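Local coordinates for protein piwi (Drosophila melanogaster, PDB 6KR6) that binds piRNAs and acts with them in the repression of transposable elements in the germline, at residues A[401-406]-A[713-718]; A[599-604]-A[638-643]; A[725-730]-A[740-745]. All coordinates share one frame; numbering follows the deposited sequence.

Interaction 1. Residues A[401-406]-A[713-718]; sequences QGRIIG and IVDDVI
At the edge of the Arg-403 guanidinium, near its plane, lies OD2 of Asp-715, while CD1 of Ile-713 approaches the group obliquely. NH2 of Arg-403 is 4.3 Å from OD2 of Asp-715, too far for a salt bridge, and its hydrogen bond goes instead to OE1 of Gln-758 on helix 754-764. At that distance the carboxylate probably contributes only a longer-range attraction. The side chains of Arg-403 and Ile-713 lie side by side and point the same way.

The amide of Gln-401 meets a methyl group: NE2 is 3.3 Å and CD 3.5 Å from CG2 of Val-717, a van der Waals contact. At the other end, CD1 of Ile-713 packs 3.7 Å from CD1 of Ile-405, two branched apolar chains suited to a buried position, with Tyr-762 of helix 754-764 against Ile-405 and Gln-758 against Ile-713.

Between these contacts, Arg-403 and Ile-713 form an antiparallel hydrogen-bonded pair. The bond from Arg-403 N to Ile-713 O is 3.0 Å long, whereas the return bond from Ile-713 N to Arg-403 O is bent (126°) and weak. Gly-402 and Ile-404 bond on the other side to Val-64 and Val-62.

Strand 392-405 is thus held between N-terminal strand 61-68 and strand 712-714 of the Piwi domain, consistent with a linker segment of an Argonaute protein. Chemically, a short backbone pairing is supplemented by an isoleucine contact inside and by an arginine whose NH2 is held by a hydrogen bond to Gln-758, and whose charge probably also feels the carboxylate of Asp-715.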
ATOM      1  N   GLN A 401      15.135 -19.412  -4.283  1.00114.92           N
ATOM      2  CA  GLN A 401      16.467 -18.905  -4.574  1.00117.40           C
ATOM      3  C   GLN A 401      16.408 -17.392  -4.757  1.00116.69           C
ATOM      4  O   GLN A 401      15.511 -16.871  -5.427  1.00112.72           O
ATOM      5  CB  GLN A 401      17.034 -19.577  -5.828  1.00119.85           C
ATOM      6  CG  GLN A 401      16.269 -19.307  -7.132  1.00125.70           C
ATOM      7  CD  GLN A 401      14.961 -20.080  -7.248  1.00125.42           C
ATOM      8  OE1 GLN A 401      14.253 -20.289  -6.262  1.00121.17           O
ATOM      9  NE2 GLN A 401      14.636 -20.508  -8.463  1.00123.34           N
ATOM     10  N   GLY A 402      17.355 -16.686  -4.143  1.00117.70           N
ATOM     11  CA  GLY A 402      17.430 -15.248  -4.271  1.00109.26           C
ATOM     12  C   GLY A 402      18.875 -14.809  -4.218  1.00109.32           C
ATOM     13  O   GLY A 402      19.785 -15.630  -4.113  1.00113.15           O
ATOM     14  N   ARG A 403      19.086 -13.497  -4.277  1.00102.92           N
ATOM     15  CA  ARG A 403      20.429 -12.943  -4.214  1.00 98.51           C
ATOM     16  C   ARG A 403      20.412 -11.657  -3.400  1.00 96.62           C
ATOM     17  O   ARG A 403      19.418 -10.925  -3.382  1.00 94.31           O
ATOM     18  CB  ARG A 403      20.998 -12.692  -5.620  1.00100.46           C
ATOM     19  CG  ARG A 403      21.221 -11.232  -5.972  1.00103.05           C
ATOM     20  CD  ARG A 403      21.782 -11.087  -7.375  1.00111.62           C
ATOM     21  NE  ARG A 403      20.750 -11.212  -8.398  1.00106.60           N
ATOM     22  CZ  ARG A 403      20.174 -10.177  -9.000  1.00102.09           C
ATOM     23  NH1 ARG A 403      20.532  -8.941  -8.683  1.00 87.83           N
ATOM     24  NH2 ARG A 403      19.241 -10.378  -9.922  1.00103.41           N
ATOM     25  N   ILE A 404      21.522 -11.400  -2.717  1.00100.08           N
ATOM     26  CA  ILE A 404      21.700 -10.214  -1.890  1.00 97.24           C
ATOM     27  C   ILE A 404      22.656  -9.279  -2.619  1.00103.86           C
ATOM     28  O   ILE A 404      23.771  -9.678  -2.982  1.00105.56           O
ATOM     29  CB  ILE A 404      22.231 -10.574  -0.494  1.00 92.61           C
ATOM     30  CG1 ILE A 404      21.380 -11.685   0.126  1.00 93.67           C
ATOM     31  CG2 ILE A 404      22.237  -9.354   0.407  1.00 91.81           C
ATOM     32  CD1 ILE A 404      21.845 -12.112   1.505  1.00 90.51           C
ATOM     33  N   ILE A 405      22.213  -8.041  -2.839  1.00100.06           N
ATOM     34  CA  ILE A 405      23.038  -7.050  -3.517  1.00 94.45           C
ATOM     35  C   ILE A 405      24.184  -6.633  -2.606  1.00 95.70           C
ATOM     36  O   ILE A 405      24.023  -6.523  -1.383  1.00 92.92           O
ATOM     37  CB  ILE A 405      22.185  -5.833  -3.925  1.00 91.13           C
ATOM     38  CG1 ILE A 405      20.974  -6.273  -4.749  1.00 84.03           C
ATOM     39  CG2 ILE A 405      23.012  -4.830  -4.714  1.00 94.43           C
ATOM     40  CD1 ILE A 405      21.312  -6.697  -6.156  1.00 89.91           C
ATOM     41  N   GLY A 406      25.354  -6.407  -3.199  1.00 96.26           N
ATOM     42  CA  GLY A 406      26.487  -5.938  -2.429  1.00100.07           C
ATOM     43  C   GLY A 406      26.259  -4.550  -1.863  1.00101.64           C
ATOM     44  O   GLY A 406      25.443  -3.769  -2.354  1.00 97.26           O
ATOM     45  N   ILE A 713      16.924 -10.014  -2.856  1.00 85.45           N
ATOM     46  CA  ILE A 713      16.108  -9.923  -4.063  1.00 84.26           C
ATOM     47  C   ILE A 713      15.590 -11.304  -4.434  1.00 87.94           C
ATOM     48  O   ILE A 713      16.360 -12.269  -4.496  1.00 94.55           O
ATOM     49  CB  ILE A 713      16.901  -9.315  -5.239  1.00 86.25           C
ATOM     50  CG1 ILE A 713      17.082  -7.812  -5.030  1.00 79.05           C
ATOM     51  CG2 ILE A 713      16.211  -9.602  -6.567  1.00 83.43           C
ATOM     52  CD1 ILE A 713      17.683  -7.102  -6.207  1.00 82.84           C
ATOM     53  N   VAL A 714      14.287 -11.395  -4.685  1.00 85.78           N
ATOM     54  CA  VAL A 714      13.656 -12.575  -5.266  1.00 94.63           C
ATOM     55  C   VAL A 714      13.154 -12.183  -6.650  1.00 92.69           C
ATOM     56  O   VAL A 714      12.351 -11.252  -6.779  1.00 89.56           O
ATOM     57  CB  VAL A 714      12.503 -13.091  -4.391  1.00 92.64           C
ATOM     58  CG1 VAL A 714      11.863 -14.315  -5.027  1.00 97.76           C
ATOM     59  CG2 VAL A 714      12.991 -13.399  -2.984  1.00 94.17           C
ATOM     60  N   ASP A 715      13.625 -12.879  -7.685  1.00103.12           N
ATOM     61  CA  ASP A 715      13.238 -12.558  -9.057  1.00108.63           C
ATOM     62  C   ASP A 715      12.650 -13.789  -9.741  1.00115.99           C
ATOM     63  O   ASP A 715      13.347 -14.789  -9.945  1.00122.80           O
ATOM     64  CB  ASP A 715      14.417 -11.989  -9.859  1.00104.33           C
ATOM     65  CG  ASP A 715      15.567 -12.967 -10.005  1.00112.84           C
ATOM     66  OD1 ASP A 715      15.907 -13.647  -9.014  1.00117.01           O
ATOM     67  OD2 ASP A 715      16.130 -13.054 -11.117  1.00110.63           O
ATOM     68  N   ASP A 716      11.356 -13.713 -10.062  1.00116.82           N
ATOM     69  CA  ASP A 716      10.690 -14.630 -10.991  1.00125.20           C
ATOM     70  C   ASP A 716      10.671 -16.074 -10.483  1.00126.12           C
ATOM     71  O   ASP A 716      11.090 -17.006 -11.175  1.00122.35           O
ATOM     72  CB  ASP A 716      11.324 -14.542 -12.383  1.00128.35           C
ATOM     73  CG  ASP A 716      10.915 -13.283 -13.126  1.00125.06           C
ATOM     74  OD1 ASP A 716       9.708 -12.959 -13.130  1.00125.33           O
ATOM     75  OD2 ASP A 716      11.800 -12.614 -13.701  1.00116.85           O
ATOM     76  N   VAL A 717      10.159 -16.257  -9.265  1.00122.42           N
ATOM     77  CA  VAL A 717       9.829 -17.585  -8.754  1.00123.18           C
ATOM     78  C   VAL A 717       8.468 -17.513  -8.072  1.00118.57           C
ATOM     79  O   VAL A 717       7.524 -18.205  -8.470  1.00119.85           O
ATOM     80  CB  VAL A 717      10.897 -18.128  -7.788  1.00124.75           C
ATOM     81  CG1 VAL A 717      10.512 -19.524  -7.320  1.00123.06           C
ATOM     82  CG2 VAL A 717      12.267 -18.153  -8.450  1.00124.45           C
ATOM     83  N   ILE A 718       8.358 -16.680  -7.030  1.00117.64           N
ATOM     84  CA  ILE A 718       7.064 -16.413  -6.407  1.00111.10           C
ATOM     85  C   ILE A 718       6.364 -15.215  -7.021  1.00109.25           C
ATOM     86  O   ILE A 718       5.254 -14.871  -6.597  1.00111.57           O
ATOM     87  CB  ILE A 718       7.184 -16.166  -4.889  1.00104.82           C
ATOM     88  CG1 ILE A 718       8.646 -16.201  -4.446  1.00113.28           C
ATOM     89  CG2 ILE A 718       6.336 -17.168  -4.117  1.00102.79           C
ATOM     90  CD1 ILE A 718       8.875 -15.593  -3.080  1.00107.12           C
TER

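Interaction 2. Residues A[599-604]-A[638-643]; sequences SMDLQQ and HEHRKL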
ATOM      1  N   SER A 599      15.026  13.799 -10.444  1.00 66.06           N
ATOM      2  CA  SER A 599      16.455  14.048 -10.343  1.00 65.00           C
ATOM      3  C   SER A 599      16.968  14.689 -11.630  1.00 66.73           C
ATOM      4  O   SER A 599      16.279  14.733 -12.653  1.00 68.96           O
ATOM      5  CB  SER A 599      17.212  12.754 -10.057  1.00 67.91           C
ATOM      6  OG  SER A 599      17.521  12.067 -11.259  1.00 72.88           O
ATOM      7  N   MET A 600      18.206  15.191 -11.575  1.00 72.18           N
ATOM      8  CA  MET A 600      18.797  15.954 -12.676  1.00 73.04           C
ATOM      9  C   MET A 600      20.222  15.464 -12.927  1.00 75.75           C
ATOM     10  O   MET A 600      21.188  16.180 -12.653  1.00 88.13           O
ATOM     11  CB  MET A 600      18.780  17.455 -12.378  1.00 68.14           C
ATOM     12  CG  MET A 600      17.415  18.005 -12.036  1.00 73.65           C
ATOM     13  SD  MET A 600      16.990  19.422 -13.061  1.00 79.70           S
ATOM     14  CE  MET A 600      15.229  19.169 -13.227  1.00 84.02           C
ATOM     15  N   ASP A 601      20.344  14.251 -13.464  1.00 72.31           N
ATOM     16  CA  ASP A 601      21.636  13.677 -13.839  1.00 89.53           C
ATOM     17  C   ASP A 601      22.603  13.732 -12.652  1.00 86.55           C
ATOM     18  O   ASP A 601      23.512  14.563 -12.579  1.00 79.61           O
ATOM     19  CB  ASP A 601      22.207  14.403 -15.062  1.00 82.65           C
ATOM     20  CG  ASP A 601      23.333  13.637 -15.732  1.00 86.35           C
ATOM     21  OD1 ASP A 601      23.668  12.529 -15.263  1.00 88.96           O
ATOM     22  OD2 ASP A 601      23.876  14.142 -16.738  1.00 94.20           O
ATOM     23  N   LEU A 602      22.357  12.815 -11.714  1.00 85.91           N
ATOM     24  CA  LEU A 602      22.957  12.888 -10.387  1.00 81.87           C
ATOM     25  C   LEU A 602      24.480  12.840 -10.413  1.00 82.40           C
ATOM     26  O   LEU A 602      25.119  13.289  -9.455  1.00 87.00           O
ATOM     27  CB  LEU A 602      22.407  11.764  -9.511  1.00 77.24           C
ATOM     28  CG  LEU A 602      20.890  11.820  -9.315  1.00 73.56           C
ATOM     29  CD1 LEU A 602      20.398  10.607  -8.547  1.00 77.09           C
ATOM     30  CD2 LEU A 602      20.501  13.106  -8.601  1.00 72.12           C
ATOM     31  N   GLN A 603      25.082  12.319 -11.484  1.00 80.29           N
ATOM     32  CA  GLN A 603      26.538  12.264 -11.535  1.00 84.44           C
ATOM     33  C   GLN A 603      27.162  13.633 -11.774  1.00 86.25           C
ATOM     34  O   GLN A 603      28.359  13.803 -11.522  1.00 87.12           O
ATOM     35  CB  GLN A 603      26.998  11.276 -12.609  1.00 80.27           C
ATOM     36  CG  GLN A 603      26.585  11.623 -14.028  1.00 84.90           C
ATOM     37  CD  GLN A 603      27.106  10.616 -15.041  1.00 95.29           C
ATOM     38  OE1 GLN A 603      27.104  10.871 -16.245  1.00 95.21           O
ATOM     39  NE2 GLN A 603      27.552   9.464 -14.551  1.00 89.00           N
ATOM     40  N   GLN A 604      26.385  14.612 -12.241  1.00 89.29           N
ATOM     41  CA  GLN A 604      26.873  15.975 -12.427  1.00 76.42           C
ATOM     42  C   GLN A 604      26.158  16.947 -11.496  1.00 76.05           C
ATOM     43  O   GLN A 604      26.782  17.509 -10.591  1.00 80.84           O
ATOM     44  CB  GLN A 604      26.714  16.416 -13.884  1.00 89.69           C
ATOM     45  CG  GLN A 604      27.715  15.813 -14.849  1.00 95.40           C
ATOM     46  CD  GLN A 604      27.700  16.516 -16.192  1.00115.40           C
ATOM     47  OE1 GLN A 604      27.119  17.592 -16.332  1.00117.99           O
ATOM     48  NE2 GLN A 604      28.337  15.912 -17.189  1.00126.53           N
ATOM     49  N   HIS A 638      16.802  23.333 -18.963  1.00 84.22           N
ATOM     50  CA  HIS A 638      17.294  24.655 -18.591  1.00 78.78           C
ATOM     51  C   HIS A 638      18.532  24.574 -17.708  1.00 67.33           C
ATOM     52  O   HIS A 638      19.309  25.535 -17.661  1.00 87.41           O
ATOM     53  CB  HIS A 638      16.195  25.449 -17.883  1.00 84.97           C
ATOM     54  CG  HIS A 638      16.541  26.887 -17.654  1.00 99.54           C
ATOM     55  ND1 HIS A 638      16.399  27.851 -18.628  1.00 97.89           N
ATOM     56  CD2 HIS A 638      17.028  27.524 -16.563  1.00 98.90           C
ATOM     57  CE1 HIS A 638      16.781  29.022 -18.148  1.00101.83           C
ATOM     58  NE2 HIS A 638      17.168  28.850 -16.896  1.00108.78           N
ATOM     59  N   GLU A 639      18.728  23.458 -17.006  1.00 73.65           N
ATOM     60  CA  GLU A 639      19.922  23.272 -16.191  1.00 73.92           C
ATOM     61  C   GLU A 639      21.047  22.533 -16.904  1.00 71.33           C
ATOM     62  O   GLU A 639      22.204  22.658 -16.490  1.00 74.63           O
ATOM     63  CB  GLU A 639      19.578  22.517 -14.902  1.00 71.20           C
ATOM     64  CG  GLU A 639      18.658  23.280 -13.974  1.00 76.30           C
ATOM     65  CD  GLU A 639      18.694  22.744 -12.563  1.00 80.13           C
ATOM     66  OE1 GLU A 639      19.754  22.226 -12.149  1.00 74.65           O
ATOM     67  OE2 GLU A 639      17.662  22.836 -11.869  1.00 85.36           O
ATOM     68  N   HIS A 640      20.744  21.767 -17.953  1.00 79.07           N
ATOM     69  CA  HIS A 640      21.750  20.973 -18.645  1.00 78.74           C
ATOM     70  C   HIS A 640      21.872  21.286 -20.129  1.00 76.27           C
ATOM     71  O   HIS A 640      22.690  20.652 -20.808  1.00 73.99           O
ATOM     72  CB  HIS A 640      21.457  19.476 -18.471  1.00 84.43           C
ATOM     73  CG  HIS A 640      21.811  18.947 -17.117  1.00 81.81           C
ATOM     74  ND1 HIS A 640      22.956  18.217 -16.878  1.00 88.36           N
ATOM     75  CD2 HIS A 640      21.173  19.047 -15.928  1.00 78.95           C
ATOM     76  CE1 HIS A 640      23.007  17.889 -15.601  1.00 91.00           C
ATOM     77  NE2 HIS A 640      21.937  18.380 -15.001  1.00 85.94           N
ATOM     78  N   ARG A 641      21.089  22.233 -20.653  1.00 78.42           N
ATOM     79  CA  ARG A 641      21.093  22.576 -22.079  1.00 82.89           C
ATOM     80  C   ARG A 641      20.819  21.358 -22.959  1.00 76.87           C
ATOM     81  O   ARG A 641      21.244  21.305 -24.115  1.00 83.95           O
ATOM     82  CB  ARG A 641      22.407  23.249 -22.487  1.00 73.20           C
ATOM     83  N   LYS A 642      20.099  20.377 -22.416  1.00 78.55           N
ATOM     84  CA  LYS A 642      19.764  19.150 -23.127  1.00 78.98           C
ATOM     85  C   LYS A 642      18.747  18.376 -22.304  1.00 83.25           C
ATOM     86  O   LYS A 642      18.677  18.521 -21.080  1.00 74.78           O
ATOM     87  CB  LYS A 642      21.006  18.290 -23.397  1.00 71.85           C
ATOM     88  CG  LYS A 642      21.766  17.856 -22.148  1.00 79.15           C
ATOM     89  CD  LYS A 642      23.071  17.165 -22.522  1.00 80.66           C
ATOM     90  CE  LYS A 642      23.973  16.955 -21.312  1.00 93.02           C
ATOM     91  NZ  LYS A 642      23.639  15.714 -20.558  1.00 95.51           N
ATOM     92  N   LEU A 643      17.958  17.556 -22.992  1.00 82.22           N
ATOM     93  CA  LEU A 643      16.991  16.684 -22.344  1.00 69.00           C
ATOM     94  C   LEU A 643      17.671  15.407 -21.858  1.00 69.94           C
ATOM     95  O   LEU A 643      18.762  15.061 -22.319  1.00 78.49           O
ATOM     96  CB  LEU A 643      15.860  16.351 -23.313  1.00 71.02           C
ATOM     97  CG  LEU A 643      14.928  17.501 -23.699  1.00 71.33           C
ATOM     98  CD1 LEU A 643      13.811  17.009 -24.605  1.00 71.06           C
ATOM     99  CD2 LEU A 643      14.359  18.160 -22.455  1.00 64.63           C
TER
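In His-640 chi1 (-76°) sets CG beside its own backbone N, anti to the carbonyl carbon, and the imidazole carried on it reaches the backbone of Met-600; in Asp-601 chi1 (-164°) sets the carboxyl carbon anti to N, and the carboxylate comes beside the same ring. NE2 of His-640 gives a weak, bent hydrogen bond of 3.3 Å to O of Met-600. CE1 of His-640 lies 3.6 Å from CB of Asp-601, and the carboxylate plane is inclined 34° to the ring. A histidine suits this place because it offers both a donor and a flat surface, the latter stacked with the ring of Tyr-636.

Met-600 and Glu-639 cross at about a right angle, and the large sulfur lies against the carboxylate in van der Waals contact, SD of Met-600 3.7 Å from OE2 of Glu-639. That oxygen also has a salt bridge to Lys-805 and a hydrogen bond to Gln-635. Farther out, NZ of Lys-642 stands 4.1 Å from OD2 of Asp-601.

An alanine in place of His-640 would probably leave the carbonyl of Met-600 without this donor and Tyr-636 without its stacking partner.

The contact joins the end of helix 625-640, where Arg-641 leaves with positive phi, to the turn after strand 592-599. It probably rests more on the packing of the imidazole against Asp-601 and of Met-600 against Glu-639 than on directional bonds.

Interaction 3. Residues A[725-730]-A[740-745]; sequences DFYLVS and PTSYNV
Phe-726 and Tyr-743 set their rings nearly parallel, planes 23° apart, but slid so that they barely overlap, with centroids 5.3 Å apart. With the phenyl CG between the backbone N and the carbonyl carbon (chi1 61°), the ring on it lies face-on to CB of Tyr-743, a CH-pi contact 3.9 Å from the ring centroid. At the edge of the tyrosine ring, near its plane, comes CB of Leu-728, 3.4 Å from CE2 of Tyr-743. Apolar and aromatic groups suit this face of the hairpin, which helix 754-764 covers.

On the other face, CE1 of Tyr-727 approaches CB of Ser-742 obliquely at 3.7 Å; a small serine accommodates the large ring. Asp-725 and Asn-744 cross at a slant, with ND2 of Asn-744 3.4 Å from CB of Asp-725. At the end of the pairing, CG2 of Val-729 packs 3.8 Å from CB of Pro-740.

This buried beta hairpin belongs to the RNase H-like Piwi domain, strand 741-745 pairing on its far side with strand 687-695. OG1 of Thr-741 hydrogen-bonds to O of Arg-776. Phe-726 with Tyr-743 and Leu-728 with Thr-741 are the hydrogen-bonded pairs, each joined by two backbone bonds. Their buried backbone polar atoms are thus satisfied within the sheet, while the aromatic and aliphatic face supplies hydrophobic packing.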
ATOM      1  N   ASP A 725       8.666  -8.430 -13.118  1.00104.86           N
ATOM      2  CA  ASP A 725       8.726  -7.763 -11.828  1.00101.53           C
ATOM      3  C   ASP A 725       9.623  -8.555 -10.890  1.00 94.50           C
ATOM      4  O   ASP A 725      10.104  -9.642 -11.221  1.00100.96           O
ATOM      5  CB  ASP A 725       7.326  -7.598 -11.227  1.00102.06           C
ATOM      6  CG  ASP A 725       6.538  -8.889 -11.220  1.00109.44           C
ATOM      7  OD1 ASP A 725       6.903  -9.815 -11.973  1.00114.23           O
ATOM      8  OD2 ASP A 725       5.552  -8.978 -10.457  1.00116.46           O
ATOM      9  N   PHE A 726       9.843  -7.989  -9.707  1.00 85.19           N
ATOM     10  CA  PHE A 726      10.669  -8.639  -8.698  1.00 80.93           C
ATOM     11  C   PHE A 726      10.320  -8.081  -7.326  1.00 80.06           C
ATOM     12  O   PHE A 726       9.555  -7.122  -7.192  1.00 80.94           O
ATOM     13  CB  PHE A 726      12.164  -8.462  -8.997  1.00 78.61           C
ATOM     14  CG  PHE A 726      12.621  -7.028  -9.019  1.00 87.35           C
ATOM     15  CD1 PHE A 726      12.582  -6.291 -10.192  1.00 82.77           C
ATOM     16  CD2 PHE A 726      13.106  -6.421  -7.870  1.00 82.26           C
ATOM     17  CE1 PHE A 726      13.008  -4.976 -10.217  1.00 73.72           C
ATOM     18  CE2 PHE A 726      13.532  -5.106  -7.890  1.00 76.64           C
ATOM     19  CZ  PHE A 726      13.484  -4.382  -9.065  1.00 71.95           C
ATOM     20  N   TYR A 727      10.887  -8.713  -6.305  1.00 78.45           N
ATOM     21  CA  TYR A 727      10.800  -8.250  -4.929  1.00 78.77           C
ATOM     22  C   TYR A 727      12.175  -7.792  -4.464  1.00 76.84           C
ATOM     23  O   TYR A 727      13.205  -8.304  -4.913  1.00 79.03           O
ATOM     24  CB  TYR A 727      10.282  -9.349  -3.994  1.00 75.93           C
ATOM     25  CG  TYR A 727       8.867  -9.804  -4.273  1.00 81.24           C
ATOM     26  CD1 TYR A 727       7.780  -9.013  -3.926  1.00 77.24           C
ATOM     27  CD2 TYR A 727       8.619 -11.037  -4.864  1.00 83.11           C
ATOM     28  CE1 TYR A 727       6.484  -9.431  -4.173  1.00 85.20           C
ATOM     29  CE2 TYR A 727       7.328 -11.464  -5.113  1.00 85.36           C
ATOM     30  CZ  TYR A 727       6.265 -10.658  -4.765  1.00 85.93           C
ATOM     31  OH  TYR A 727       4.980 -11.082  -5.014  1.00 84.75           O
ATOM     32  N   LEU A 728      12.182  -6.822  -3.556  1.00 68.06           N
ATOM     33  CA  LEU A 728      13.420  -6.302  -2.996  1.00 65.95           C
ATOM     34  C   LEU A 728      13.192  -5.939  -1.539  1.00 73.19           C
ATOM     35  O   LEU A 728      12.180  -5.319  -1.197  1.00 80.48           O
ATOM     36  CB  LEU A 728      13.918  -5.081  -3.779  1.00 75.19           C
ATOM     37  CG  LEU A 728      15.012  -4.210  -3.148  1.00 76.47           C
ATOM     38  CD1 LEU A 728      16.332  -4.955  -3.059  1.00 72.37           C
ATOM     39  CD2 LEU A 728      15.185  -2.902  -3.913  1.00 66.54           C
ATOM     40  N   VAL A 729      14.125  -6.346  -0.689  1.00 73.29           N
ATOM     41  CA  VAL A 729      14.188  -5.897   0.694  1.00 81.66           C
ATOM     42  C   VAL A 729      15.345  -4.913   0.779  1.00 77.17           C
ATOM     43  O   VAL A 729      16.506  -5.286   0.586  1.00 75.37           O
ATOM     44  CB  VAL A 729      14.369  -7.068   1.669  1.00 81.52           C
ATOM     45  CG1 VAL A 729      14.849  -6.560   3.020  1.00 85.06           C
ATOM     46  CG2 VAL A 729      13.065  -7.831   1.823  1.00 68.99           C
ATOM     47  N   SER A 730      15.028  -3.651   1.041  1.00 81.10           N
ATOM     48  CA  SER A 730      16.026  -2.594   1.106  1.00 86.58           C
ATOM     49  C   SER A 730      16.224  -2.038   2.505  1.00 88.85           C
ATOM     50  O   SER A 730      17.349  -1.696   2.871  1.00 88.12           O
ATOM     51  CB  SER A 730      15.642  -1.452   0.160  1.00 82.88           C
ATOM     52  OG  SER A 730      14.325  -1.000   0.423  1.00 81.95           O
ATOM     53  N   PRO A 740       8.411  -6.828   2.097  1.00 83.24           N
ATOM     54  CA  PRO A 740       9.260  -6.547   0.935  1.00 74.05           C
ATOM     55  C   PRO A 740       8.541  -5.653  -0.059  1.00 73.86           C
ATOM     56  O   PRO A 740       7.311  -5.654  -0.152  1.00 76.71           O
ATOM     57  CB  PRO A 740       9.521  -7.936   0.345  1.00 71.67           C
ATOM     58  CG  PRO A 740       8.321  -8.722   0.730  1.00 73.04           C
ATOM     59  CD  PRO A 740       7.911  -8.215   2.092  1.00 81.71           C
ATOM     60  N   THR A 741       9.320  -4.871  -0.801  1.00 74.68           N
ATOM     61  CA  THR A 741       8.764  -3.997  -1.819  1.00 72.10           C
ATOM     62  C   THR A 741       8.707  -4.740  -3.146  1.00 77.07           C
ATOM     63  O   THR A 741       9.638  -5.463  -3.507  1.00 74.13           O
ATOM     64  CB  THR A 741       9.603  -2.725  -1.961  1.00 71.14           C
ATOM     65  OG1 THR A 741       9.962  -2.242  -0.661  1.00 74.67           O
ATOM     66  CG2 THR A 741       8.814  -1.650  -2.685  1.00 71.71           C
ATOM     67  N   SER A 742       7.600  -4.572  -3.863  1.00 82.86           N
ATOM     68  CA  SER A 742       7.390  -5.220  -5.151  1.00 82.25           C
ATOM     69  C   SER A 742       7.550  -4.183  -6.253  1.00 73.69           C
ATOM     70  O   SER A 742       6.780  -3.218  -6.320  1.00 71.99           O
ATOM     71  CB  SER A 742       6.008  -5.870  -5.220  1.00 81.18           C
ATOM     72  OG  SER A 742       5.780  -6.442  -6.496  1.00 89.40           O
ATOM     73  N   TYR A 743       8.547  -4.379  -7.112  1.00 78.44           N
ATOM     74  CA  TYR A 743       8.808  -3.485  -8.232  1.00 78.17           C
ATOM     75  C   TYR A 743       8.355  -4.175  -9.510  1.00 80.48           C
ATOM     76  O   TYR A 743       8.886  -5.233  -9.869  1.00 82.93           O
ATOM     77  CB  TYR A 743      10.288  -3.110  -8.304  1.00 70.81           C
ATOM     78  CG  TYR A 743      10.811  -2.486  -7.032  1.00 75.17           C
ATOM     79  CD1 TYR A 743      10.797  -1.110  -6.851  1.00 69.55           C
ATOM     80  CD2 TYR A 743      11.315  -3.274  -6.006  1.00 76.03           C
ATOM     81  CE1 TYR A 743      11.272  -0.537  -5.689  1.00 61.32           C
ATOM     82  CE2 TYR A 743      11.790  -2.708  -4.841  1.00 71.22           C
ATOM     83  CZ  TYR A 743      11.769  -1.340  -4.689  1.00 69.92           C
ATOM     84  OH  TYR A 743      12.243  -0.771  -3.529  1.00 77.22           O
ATOM     85  N   ASN A 744       7.382  -3.572 -10.190  1.00 79.50           N
ATOM     86  CA  ASN A 744       6.737  -4.155 -11.363  1.00 87.86           C
ATOM     87  C   ASN A 744       7.039  -3.281 -12.573  1.00 91.19           C
ATOM     88  O   ASN A 744       6.512  -2.171 -12.692  1.00 82.82           O
ATOM     89  CB  ASN A 744       5.232  -4.285 -11.138  1.00 96.99           C
ATOM     90  CG  ASN A 744       4.548  -5.119 -12.201  1.00111.89           C
ATOM     91  OD1 ASN A 744       3.330  -5.272 -12.186  1.00119.65           O
ATOM     92  ND2 ASN A 744       5.328  -5.675 -13.121  1.00112.38           N
ATOM     93  N   VAL A 745       7.865  -3.796 -13.482  1.00 91.02           N
ATOM     94  CA  VAL A 745       8.306  -3.052 -14.657  1.00 82.56           C
ATOM     95  C   VAL A 745       7.277  -3.280 -15.760  1.00 88.18           C
ATOM     96  O   VAL A 745       7.306  -4.295 -16.457  1.00 95.82           O
ATOM     97  CB  VAL A 745       9.707  -3.474 -15.098  1.00 83.34           C
ATOM     98  CG1 VAL A 745      10.166  -2.636 -16.276  1.00 85.92           C
ATOM     99  CG2 VAL A 745      10.683  -3.363 -13.936  1.00 88.81           C
TER

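Interactions 1 and 3 belong to one continuous run of strands: their centres are 10 Å apart, and strand 712-714 is the neighbour of strand 725-729. O of Val-714 lies 3.0 Å from N of Tyr-727, probably a hydrogen bond, and CG1 of Ile-713 packs 3.6 Å from CD1 of Leu-728. Interaction 2 touches neither, with centres 33 Å from interaction 1 and 28 Å from interaction 3, although along the chain it is nested within the loop that interaction 1 closes. Interaction 3 lies nearest the predicted catalytic centre: the side chain of Thr-741 is about 8 Å from that of Asp-652 and about 11 Å from that of Asp-581.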